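Long-range contacts in fatty acid amide hydrolase (Candida albicans, PDB 6KVR), which probably hydrolyses monocarboxylic acid amides to the carboxylate and ammonium, as a serine hydrolase of the amidase signature family: residues K158-Y163 and T201-T206; C120-F125 and N214-L219; K166-G171 and N178-H183. All coordinates share one frame; numbering follows the deposited sequence.

Interaction 1 (K158-Y163 and T201-T206); sequences KEQMNY and TSQPQT
With CG of E159 anti to its backbone N (chi1 -170°) and the chain bent at chi2, the carboxylate turns toward Q203, whose own CG sits in the crowded position between N and carbonyl carbon (chi1 64°). The amide of Q203 then works at both ends. Its NE2 donates to E159 OE1 at 2.6 Å, the acceptor lying close to the amide plane but approached from above the carboxylate plane; the two planes stand 85° apart. Its OE1 takes a weak bond from the backbone N of Q160, 3.1 Å away, and lies 3.6 Å from K158 CG, where the extended lysine chain crosses Q203 obliquely. E159 is gripped further by backbone N-H groups of H169 on OE2 and G170 on OE1, a concentration of donors that would tend to keep the buried carboxylate ionised. A backbone bond from E159 N to a lone pair of T201 O (3.2 Å) belongs to the parallel bridge of K158 with T201, in which T201 also bonds L157. K158, predicted to belong to the charge relay of this amidase signature enzyme, sends NZ on to S233 and S252. The contact lies at the C-terminal ends of parallel strands 155-158 and 199-201, where Q203 and E159 back K158, with S252 on the next strand, 248-253, and helix 235-243 flanking T201, whose OG1 bonds E237 and whose side chain packs on I240.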
# COMPACT_ATOMS: atom_id res chain seq x y z
N LYS A 158 -12.91 -1.60 -20.54
CA LYS A 158 -11.79 -0.95 -21.20
C LYS A 158 -10.90 -2.01 -21.84
O LYS A 158 -10.67 -3.07 -21.25
CB LYS A 158 -11.01 -0.11 -20.18
CG LYS A 158 -10.00 0.87 -20.75
CD LYS A 158 -9.30 1.63 -19.62
CE LYS A 158 -8.16 2.50 -20.16
NZ LYS A 158 -7.76 3.58 -19.19
N GLU A 159 -10.44 -1.74 -23.06
CA GLU A 159 -9.74 -2.76 -23.85
C GLU A 159 -8.49 -3.29 -23.15
O GLU A 159 -8.20 -4.49 -23.22
CB GLU A 159 -9.38 -2.20 -25.24
CG GLU A 159 -8.85 -3.26 -26.23
CD GLU A 159 -7.36 -3.63 -26.03
OE1 GLU A 159 -6.63 -2.91 -25.30
OE2 GLU A 159 -6.92 -4.66 -26.60
N GLN A 160 -7.71 -2.42 -22.50
CA GLN A 160 -6.40 -2.83 -21.99
C GLN A 160 -6.48 -3.96 -20.96
O GLN A 160 -5.45 -4.58 -20.67
CB GLN A 160 -5.66 -1.62 -21.41
CG GLN A 160 -6.35 -0.97 -20.20
CD GLN A 160 -5.72 -1.39 -18.91
OE1 GLN A 160 -4.53 -1.75 -18.87
NE2 GLN A 160 -6.49 -1.32 -17.82
N MSE A 161 -7.65 -4.25 -20.40
CA MSE A 161 -7.77 -5.37 -19.46
C MSE A 161 -7.77 -6.70 -20.19
O MSE A 161 -8.50 -6.87 -21.17
CB MSE A 161 -9.03 -5.24 -18.61
CG MSE A 161 -9.08 -4.01 -17.75
SE MSE A 161 -10.74 -3.87 -16.71
CE MSE A 161 -11.91 -3.45 -18.19
N ASN A 162 -6.98 -7.65 -19.69
CA ASN A 162 -6.95 -8.99 -20.25
C ASN A 162 -8.36 -9.53 -20.41
O ASN A 162 -9.14 -9.56 -19.46
CB ASN A 162 -6.16 -9.96 -19.35
CG ASN A 162 -4.67 -9.85 -19.52
OD1 ASN A 162 -4.19 -9.16 -20.42
ND2 ASN A 162 -3.91 -10.54 -18.66
N TYR A 163 -8.68 -9.96 -21.62
CA TYR A 163 -9.90 -10.70 -21.89
C TYR A 163 -9.48 -12.05 -22.47
O TYR A 163 -8.72 -12.10 -23.44
CB TYR A 163 -10.83 -9.96 -22.88
CG TYR A 163 -12.25 -10.49 -22.89
CD1 TYR A 163 -12.56 -11.67 -23.55
CD2 TYR A 163 -13.28 -9.82 -22.22
CE1 TYR A 163 -13.85 -12.16 -23.56
CE2 TYR A 163 -14.57 -10.30 -22.22
CZ TYR A 163 -14.85 -11.47 -22.90
OH TYR A 163 -16.13 -11.97 -22.91
N THR A 201 -13.83 -1.13 -25.11
CA THR A 201 -13.88 0.26 -25.51
C THR A 201 -12.50 0.85 -25.74
O THR A 201 -11.48 0.34 -25.25
CB THR A 201 -14.62 1.09 -24.46
OG1 THR A 201 -14.09 0.78 -23.16
CG2 THR A 201 -16.11 0.77 -24.50
N SER A 202 -12.48 1.97 -26.45
CA SER A 202 -11.26 2.58 -26.96
C SER A 202 -10.50 3.32 -25.88
O SER A 202 -11.02 3.66 -24.81
CB SER A 202 -11.57 3.53 -28.12
OG SER A 202 -12.41 4.59 -27.66
N GLN A 203 -9.23 3.59 -26.20
CA GLN A 203 -8.25 4.20 -25.33
C GLN A 203 -7.17 4.80 -26.21
O GLN A 203 -6.96 4.32 -27.33
CB GLN A 203 -7.66 3.17 -24.36
CG GLN A 203 -6.89 2.10 -25.11
CD GLN A 203 -7.04 0.72 -24.52
OE1 GLN A 203 -7.59 0.55 -23.43
NE2 GLN A 203 -6.55 -0.27 -25.24
N PRO A 204 -6.49 5.83 -25.76
CA PRO A 204 -5.40 6.41 -26.57
C PRO A 204 -4.16 5.53 -26.58
O PRO A 204 -3.91 4.74 -25.67
CB PRO A 204 -5.12 7.74 -25.86
CG PRO A 204 -5.50 7.43 -24.41
CD PRO A 204 -6.75 6.61 -24.54
N GLN A 205 -3.37 5.69 -27.64
CA GLN A 205 -1.98 5.23 -27.64
C GLN A 205 -1.23 5.80 -26.43
O GLN A 205 -1.28 7.00 -26.15
CB GLN A 205 -1.33 5.66 -28.95
CG GLN A 205 0.16 5.46 -29.07
CD GLN A 205 0.73 6.31 -30.22
OE1 GLN A 205 0.89 7.53 -30.09
NE2 GLN A 205 1.02 5.67 -31.34
N THR A 206 -0.51 4.91 -25.72
CA THR A 206 0.27 5.08 -24.48
C THR A 206 -0.61 5.09 -23.23
O THR A 206 -0.07 4.99 -22.12
CB THR A 206 1.17 6.33 -24.42
OG1 THR A 206 0.40 7.51 -24.14
CG2 THR A 206 1.97 6.54 -25.71

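Interaction 2 (C120-F125 and N214-L219); sequences CAMELF and NNFTGL
An Asx turn in the loop after strand 199-201 meets the classic beta bulge that M122 and E123 form opposite R200. N214 OD1 builds the turn: it accepts from F216 N at 2.7 Å and from T217 N at 2.9 Å, both donors lying in the plane of its carbonyl and on lone pairs, and these two bonds fix where F216 and T217 leave the backbone. The same oxygen sits in plane at the edge of the F216 ring. M122, a selenomethionine, reaches them with its terminal methyl. CG lies beside the backbone N (chi1 -46°), and bends at chi2 and chi3 swing CE across to F216 CB at 3.5 Å, crossing that side chain at about a right angle. The methyl also comes to 4.0 Å from T217 CG2 and 4.1 Å from N214 OD1, and so rests on three residues of the turn. H169 touches M122 and stacks on the F216 ring, while Y34 of helix 20-40 packs against M122 as well. Across the two segments the attraction is therefore mainly dispersive, carried largely by the M122 methyl, whereas the directional bonds lie within the turn: polar bonds shape the turn, and apolar contact joins it to the bulge.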
# COMPACT_ATOMS: atom_id res chain seq x y z
N CYS A 120 -16.76 4.56 -30.15
CA CYS A 120 -16.33 4.20 -28.82
C CYS A 120 -15.87 2.75 -28.65
O CYS A 120 -15.24 2.43 -27.63
CB CYS A 120 -17.46 4.48 -27.82
SG CYS A 120 -18.96 3.56 -28.20
N ALA A 121 -16.13 1.85 -29.61
CA ALA A 121 -15.74 0.45 -29.47
C ALA A 121 -14.43 0.15 -30.20
O ALA A 121 -14.15 0.72 -31.25
CB ALA A 121 -16.84 -0.48 -30.00
N MSE A 122 -13.62 -0.76 -29.62
CA MSE A 122 -12.47 -1.34 -30.33
C MSE A 122 -12.75 -2.78 -30.76
O MSE A 122 -12.13 -3.28 -31.71
CB MSE A 122 -11.19 -1.34 -29.48
CG MSE A 122 -10.90 -0.05 -28.76
SE MSE A 122 -8.96 0.36 -28.62
CE MSE A 122 -8.63 -0.04 -30.49
N GLU A 123 -13.64 -3.44 -30.03
CA GLU A 123 -14.01 -4.82 -30.29
C GLU A 123 -15.48 -4.96 -29.94
O GLU A 123 -15.95 -4.45 -28.92
CB GLU A 123 -13.17 -5.82 -29.47
CG GLU A 123 -11.85 -6.23 -30.13
CD GLU A 123 -11.27 -7.54 -29.56
OE1 GLU A 123 -10.35 -8.13 -30.19
OE2 GLU A 123 -11.73 -7.98 -28.48
N LEU A 124 -16.22 -5.65 -30.81
CA LEU A 124 -17.63 -5.92 -30.60
C LEU A 124 -17.84 -7.42 -30.72
O LEU A 124 -17.31 -8.04 -31.64
CB LEU A 124 -18.48 -5.19 -31.63
CG LEU A 124 -19.04 -3.83 -31.26
CD1 LEU A 124 -19.74 -3.24 -32.49
CD2 LEU A 124 -19.99 -4.00 -30.11
N PHE A 125 -18.58 -8.00 -29.79
CA PHE A 125 -18.88 -9.42 -29.89
C PHE A 125 -20.29 -9.64 -29.35
O PHE A 125 -20.51 -10.29 -28.32
CB PHE A 125 -17.84 -10.31 -29.19
CG PHE A 125 -17.23 -9.73 -27.93
CD1 PHE A 125 -16.19 -8.81 -27.99
CD2 PHE A 125 -17.66 -10.16 -26.68
CE1 PHE A 125 -15.59 -8.31 -26.81
CE2 PHE A 125 -17.08 -9.68 -25.51
CZ PHE A 125 -16.04 -8.74 -25.57
N ASN A 214 -5.61 7.01 -31.27
CA ASN A 214 -4.82 5.80 -31.39
C ASN A 214 -4.76 5.38 -32.85
O ASN A 214 -5.56 5.83 -33.68
CB ASN A 214 -5.40 4.68 -30.52
CG ASN A 214 -6.73 4.18 -31.05
OD1 ASN A 214 -6.78 3.34 -31.95
ND2 ASN A 214 -7.82 4.69 -30.48
N ASN A 215 -3.83 4.48 -33.16
CA ASN A 215 -3.60 4.04 -34.53
C ASN A 215 -4.50 2.89 -34.96
O ASN A 215 -4.36 2.42 -36.09
CB ASN A 215 -2.13 3.62 -34.72
CG ASN A 215 -1.23 4.82 -34.94
OD1 ASN A 215 -1.55 5.71 -35.72
ND2 ASN A 215 -0.11 4.85 -34.23
N PHE A 216 -5.41 2.42 -34.11
CA PHE A 216 -6.32 1.36 -34.53
C PHE A 216 -7.61 1.94 -35.10
O PHE A 216 -7.97 1.68 -36.25
CB PHE A 216 -6.67 0.42 -33.36
CG PHE A 216 -5.52 -0.37 -32.81
CD1 PHE A 216 -4.62 0.19 -31.91
CD2 PHE A 216 -5.39 -1.72 -33.12
CE1 PHE A 216 -3.58 -0.57 -31.37
CE2 PHE A 216 -4.36 -2.48 -32.57
CZ PHE A 216 -3.46 -1.90 -31.69
N THR A 217 -8.31 2.75 -34.31
CA THR A 217 -9.64 3.26 -34.65
C THR A 217 -9.73 4.78 -34.71
O THR A 217 -10.83 5.29 -34.96
CB THR A 217 -10.67 2.77 -33.62
OG1 THR A 217 -10.27 3.22 -32.30
CG2 THR A 217 -10.76 1.25 -33.63
N GLY A 218 -8.65 5.52 -34.45
CA GLY A 218 -8.69 6.98 -34.55
C GLY A 218 -9.23 7.63 -33.29
O GLY A 218 -8.77 7.33 -32.18
N LEU A 219 -10.19 8.53 -33.44
CA LEU A 219 -10.71 9.33 -32.34
C LEU A 219 -12.09 8.86 -31.90
O LEU A 219 -12.92 8.45 -32.72
CB LEU A 219 -10.80 10.82 -32.72
CG LEU A 219 -9.55 11.50 -33.25
CD1 LEU A 219 -9.91 12.82 -33.96
CD2 LEU A 219 -8.54 11.72 -32.12

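Interaction 3 (K166-G171 and N178-H183); sequences KITHGG and NIPNSH
The carbonyl oxygen of N178 is held by two groups of the facing segment: one true hydrogen bond and one CA-H...O contact. T168 N donates to it at 2.9 Å, almost along the C=O axis (175°), and I167 CA approaches to 3.4 Å. N178 returns the bond with its side chain. Its CG is anti to the backbone N (chi1 177°), which carries ND2 to 2.9 Å from T168 O; the bond is nearly straight (174° at the hydrogen), with the acceptor in the amide plane. N178 thus clasps both backbone polar groups of T168, closing a ring of bonds that limits rotation of the amide. Beside this clasp, P180 lies across T168 at about a right angle: its CD is 3.3 Å from K166 O, and its CG is 3.5 Å from T168 OG1, the hydroxyl that bonds R200. I179 meets I167 obliquely, CG1 to CG1 at 4.2 Å, in a looser apolar contact. Farther along, H169 ND1 accepts from G171 N at 2.9 Å in the ring plane, consistent with a proton on NE2 if the imidazole is neutral. This surface loop runs between strand 155-158 and helix 185-192. It is anchored to strand 199-201 by R200, which also bonds I167 O, to helix 126-143 by the K166-E128 salt bridge, and to helix 185-192 by H183 packing on S188 and E191.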
# COMPACT_ATOMS: atom_id res chain seq x y z
N LYS A 166 -8.67 -13.25 -26.38
CA LYS A 166 -8.84 -12.13 -27.30
C LYS A 166 -7.63 -11.22 -27.24
O LYS A 166 -6.96 -11.12 -26.21
CB LYS A 166 -10.10 -11.35 -26.98
CG LYS A 166 -11.31 -11.97 -27.60
CD LYS A 166 -12.59 -11.30 -27.16
CE LYS A 166 -13.78 -11.88 -27.91
NZ LYS A 166 -14.84 -11.96 -26.89
N ILE A 167 -7.33 -10.60 -28.39
CA ILE A 167 -6.25 -9.64 -28.45
C ILE A 167 -6.41 -8.63 -27.33
O ILE A 167 -7.51 -8.11 -27.10
CB ILE A 167 -6.23 -8.91 -29.81
CG1 ILE A 167 -5.84 -9.86 -30.94
CG2 ILE A 167 -5.27 -7.72 -29.75
CD1 ILE A 167 -6.21 -9.27 -32.33
N THR A 168 -5.31 -8.37 -26.62
CA THR A 168 -5.26 -7.33 -25.60
C THR A 168 -3.99 -6.52 -25.85
O THR A 168 -2.88 -6.99 -25.57
CB THR A 168 -5.27 -7.94 -24.20
OG1 THR A 168 -6.42 -8.77 -24.08
CG2 THR A 168 -5.31 -6.84 -23.12
N HIS A 169 -4.16 -5.32 -26.39
CA HIS A 169 -3.02 -4.56 -26.85
C HIS A 169 -2.80 -3.26 -26.09
O HIS A 169 -1.71 -2.69 -26.20
CB HIS A 169 -3.15 -4.27 -28.36
CG HIS A 169 -4.44 -3.61 -28.73
ND1 HIS A 169 -4.79 -2.35 -28.27
CD2 HIS A 169 -5.47 -4.03 -29.50
CE1 HIS A 169 -5.98 -2.03 -28.75
NE2 HIS A 169 -6.41 -3.03 -29.51
N GLY A 170 -3.78 -2.80 -25.33
CA GLY A 170 -3.60 -1.59 -24.53
C GLY A 170 -3.25 -0.35 -25.32
O GLY A 170 -2.59 0.55 -24.79
N GLY A 171 -3.67 -0.29 -26.60
CA GLY A 171 -3.32 0.80 -27.48
C GLY A 171 -1.98 0.70 -28.17
O GLY A 171 -1.64 1.59 -28.97
N ASN A 178 -0.81 -10.05 -28.83
CA ASN A 178 -0.84 -10.52 -27.45
C ASN A 178 -2.25 -11.03 -27.13
O ASN A 178 -3.19 -10.23 -27.05
CB ASN A 178 -0.43 -9.40 -26.50
CG ASN A 178 -0.52 -9.80 -25.04
OD1 ASN A 178 0.13 -10.75 -24.63
ND2 ASN A 178 -1.35 -9.10 -24.27
N ILE A 179 -2.39 -12.33 -26.94
CA ILE A 179 -3.67 -12.96 -26.64
C ILE A 179 -3.54 -13.70 -25.31
O ILE A 179 -3.03 -14.82 -25.27
CB ILE A 179 -4.13 -13.91 -27.76
CG1 ILE A 179 -4.17 -13.20 -29.11
CG2 ILE A 179 -5.49 -14.53 -27.45
CD1 ILE A 179 -4.72 -14.07 -30.26
N PRO A 180 -4.03 -13.13 -24.21
CA PRO A 180 -3.97 -13.83 -22.92
C PRO A 180 -4.89 -15.05 -22.86
O PRO A 180 -5.91 -15.14 -23.55
CB PRO A 180 -4.43 -12.76 -21.91
CG PRO A 180 -5.18 -11.75 -22.73
CD PRO A 180 -4.57 -11.76 -24.10
N ASN A 181 -4.52 -15.98 -21.98
CA ASN A 181 -5.27 -17.22 -21.76
C ASN A 181 -6.41 -17.07 -20.76
O ASN A 181 -7.11 -18.06 -20.52
CB ASN A 181 -4.34 -18.32 -21.25
CG ASN A 181 -3.36 -18.77 -22.27
OD1 ASN A 181 -2.17 -18.89 -21.99
ND2 ASN A 181 -3.84 -19.04 -23.48
N SER A 182 -6.57 -15.90 -20.15
CA SER A 182 -7.59 -15.75 -19.11
C SER A 182 -7.95 -14.28 -18.94
O SER A 182 -7.21 -13.38 -19.34
CB SER A 182 -7.10 -16.34 -17.78
OG SER A 182 -5.97 -15.63 -17.32
N HIS A 183 -9.13 -14.06 -18.36
CA HIS A 183 -9.49 -12.72 -17.92
C HIS A 183 -8.48 -12.21 -16.91
O HIS A 183 -7.85 -12.98 -16.18
CB HIS A 183 -10.88 -12.74 -17.28
CG HIS A 183 -12.00 -13.00 -18.25
ND1 HIS A 183 -11.88 -12.79 -19.60
CD2 HIS A 183 -13.26 -13.46 -18.04
CE1 HIS A 183 -13.02 -13.10 -20.19
NE2 HIS A 183 -13.87 -13.50 -19.27

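From the N terminus, the chain first passes 120-125, at strand 123-124, outermost in the sheet within this chain, and returns to it at 214-219: interaction 2 closes the widest loop, across 88 residues. Inside lies interaction 1, joining 158-163 to 201-206 across 37 residues, and inside that interaction 3 bends 166-171 back on 178-183 across six. The three are nested without crossing. The levels also touch: S202 N probably bonds C120 O at 3.0 Å between 1 and 2, the E159 carboxylate joins 1 to 3, and outermost and innermost meet where the F125 ring faces the K166 ammonium. They tie strands 155-158 and 199-201, and the approach to strand 123-124, to the loops that follow the first two.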